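Serpin 2 (Anopheles gambiae, PDB 3PZF) inhibits the clip-domain serine proteases CLIPB9, CLIPB10 and CLIPB4, and so restrains phenoloxidase activation and melanization in the mosquito hemolymph. Local coordinates at residues 46-50 / 90-94. Residues are numbered along the deposited sequence; the frame is centred on the assembly and turned at random.
Sequences FSVKI and YKQLL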
loop_
_atom_site.group_PDB
_atom_site.type_symbol
_atom_site.label_atom_id
_atom_site.label_comp_id
_atom_site.label_asym_id
_atom_site.label_seq_id
_atom_site.Cartn_x
_atom_site.Cartn_y
_atom_site.Cartn_z
ATOM N N PHE A 46 1.504 4.266 -2.063
ATOM C CA PHE A 46 1.205 5.701 -1.930
ATOM C C PHE A 46 1.597 6.184 -0.508
ATOM O O PHE A 46 2.171 7.265 -0.341
ATOM C CB PHE A 46 -0.274 5.960 -2.176
ATOM C CG PHE A 46 -0.695 7.354 -1.818
ATOM C CD1 PHE A 46 -0.265 8.416 -2.586
ATOM C CD2 PHE A 46 -1.508 7.601 -0.715
ATOM C CE1 PHE A 46 -0.632 9.726 -2.260
ATOM C CE2 PHE A 46 -1.899 8.921 -0.398
ATOM C CZ PHE A 46 -1.441 9.967 -1.171
ATOM N N SER A 47 1.305 5.381 0.521
ATOM C CA SER A 47 1.626 5.804 1.893
ATOM C C SER A 47 3.118 5.921 2.081
ATOM O O SER A 47 3.580 6.760 2.833
ATOM C CB SER A 47 1.042 4.808 2.915
ATOM O OG SER A 47 -0.380 4.907 2.907
ATOM N N VAL A 48 3.888 5.082 1.406
ATOM C CA VAL A 48 5.339 5.202 1.490
ATOM C C VAL A 48 5.762 6.567 0.965
ATOM O O VAL A 48 6.651 7.204 1.534
ATOM C CB VAL A 48 6.082 4.085 0.737
ATOM C CG1 VAL A 48 7.604 4.296 0.809
ATOM C CG2 VAL A 48 5.737 2.725 1.336
ATOM N N LYS A 49 5.128 7.031 -0.106
ATOM C CA LYS A 49 5.511 8.338 -0.637
ATOM C C LYS A 49 5.161 9.452 0.346
ATOM O O LYS A 49 5.905 10.426 0.475
ATOM C CB LYS A 49 4.878 8.573 -2.009
ATOM C CG LYS A 49 5.300 7.488 -3.001
ATOM C CD LYS A 49 5.018 7.940 -4.467
ATOM C CE LYS A 49 3.537 7.999 -4.798
ATOM N NZ LYS A 49 3.337 8.203 -6.310
ATOM N N ILE A 50 4.041 9.311 1.045
ATOM C CA ILE A 50 3.707 10.261 2.117
ATOM C C ILE A 50 4.831 10.311 3.191
ATOM O O ILE A 50 5.205 11.406 3.655
ATOM C CB ILE A 50 2.364 9.895 2.817
ATOM C CG1 ILE A 50 1.174 10.030 1.851
ATOM C CG2 ILE A 50 2.127 10.809 4.024
ATOM C CD1 ILE A 50 1.042 11.387 1.234
ATOM N N TYR A 90 -0.394 16.000 -2.327
ATOM C CA TYR A 90 -0.566 14.881 -1.410
ATOM C C TYR A 90 -1.812 15.065 -0.562
ATOM O O TYR A 90 -2.500 14.099 -0.248
ATOM C CB TYR A 90 0.689 14.622 -0.567
ATOM C CG TYR A 90 1.744 13.955 -1.388
ATOM C CD1 TYR A 90 1.554 12.646 -1.836
ATOM C CD2 TYR A 90 2.891 14.622 -1.783
ATOM C CE1 TYR A 90 2.486 12.023 -2.608
ATOM C CE2 TYR A 90 3.850 13.992 -2.555
ATOM C CZ TYR A 90 3.626 12.684 -2.972
ATOM O OH TYR A 90 4.533 11.999 -3.739
ATOM N N LYS A 91 -2.141 16.308 -0.241
ATOM C CA LYS A 91 -3.322 16.553 0.562
ATOM C C LYS A 91 -4.584 16.148 -0.222
ATOM O O LYS A 91 -5.514 15.557 0.328
ATOM C CB LYS A 91 -3.369 18.028 0.961
ATOM C CG LYS A 91 -4.505 18.392 1.880
ATOM C CD LYS A 91 -4.431 19.893 2.259
ATOM C CE LYS A 91 -5.810 20.464 2.469
ATOM N NZ LYS A 91 -6.387 20.026 3.761
ATOM N N GLN A 92 -4.617 16.487 -1.506
ATOM C CA GLN A 92 -5.778 16.190 -2.339
ATOM C C GLN A 92 -5.952 14.682 -2.453
ATOM O O GLN A 92 -7.063 14.165 -2.305
ATOM C CB GLN A 92 -5.611 16.772 -3.742
ATOM C CG GLN A 92 -6.653 16.239 -4.719
ATOM C CD GLN A 92 -6.581 16.854 -6.112
ATOM O OE1 GLN A 92 -7.440 16.591 -6.959
ATOM N NE2 GLN A 92 -5.570 17.681 -6.354
ATOM N N LEU A 93 -4.854 13.981 -2.737
ATOM C CA LEU A 93 -4.903 12.514 -2.877
ATOM C C LEU A 93 -5.281 11.812 -1.557
ATOM O O LEU A 93 -6.020 10.838 -1.576
ATOM C CB LEU A 93 -3.561 11.963 -3.378
ATOM C CG LEU A 93 -3.357 11.895 -4.906
ATOM C CD1 LEU A 93 -3.569 13.252 -5.579
ATOM C CD2 LEU A 93 -1.957 11.403 -5.200
ATOM N N LEU A 94 -4.772 12.298 -0.426
ATOM C CA LEU A 94 -5.121 11.714 0.876
ATOM C C LEU A 94 -6.603 11.889 1.129
ATOM O O LEU A 94 -7.278 10.981 1.600
ATOM C CB LEU A 94 -4.364 12.388 2.025
ATOM C CG LEU A 94 -3.001 11.801 2.311
ATOM C CD1 LEU A 94 -2.214 12.747 3.207
ATOM C CD2 LEU A 94 -3.163 10.392 2.959
HETATM O O HOH W 1 3.761 10.895 -6.410
#
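Phe46 reaches across to segment 90-94 of helix 83-98 and meets three of its side chains. The CG of Phe46 stands anti to the backbone N (chi1 170°), which carries the far end of the ring over to the other helix. Its CE1 lies 3.6 Å from CD2 of Leu93 and lies at the edge of the Tyr90 ring, near that ring's plane. The other side of the rim, CE2, meets CD2 of Leu94 at 3.9 Å, a methyl lying near the Phe46 plane. Ile50 sits one turn further along the same helix. Its CD1 approaches Tyr90 obliquely, 3.4 Å from CD1 of the tyrosine, and this is the tightest spot of the contact. The same methyl touches CD1 of Leu94 more loosely, at 4.0 Å. CG1 of Ile50 lies over one face of the Phe46 ring, offset toward its rim, and the ends of both side chains reach the second helix. In the serpin fold, helices 45-58 and 83-98 pack together behind the central beta-sheet A. Strand 105-115 belongs to that sheet, and its Ile108 touches Phe46 and Leu94. Segments 46-50 and 90-94 run roughly antiparallel, at 144°. Their short axes approach to 11.6 Å, and large side chains bridge the separation. The Lys49 side is looser and polar. CB of Lys49 comes only within 3.9 Å of Tyr90 OH, and the two side chains cross at about a right angle. A bend at chi3 (-70°) turns the lysine end toward a water, which accepts from NZ at 2.7 Å and donates to Tyr90 OH at 3.0 Å. Asp26 forms a salt bridge with the same NZ, and the hydroxyl of Tyr90 is hydrogen-bonded to the carbonyl O of Val77.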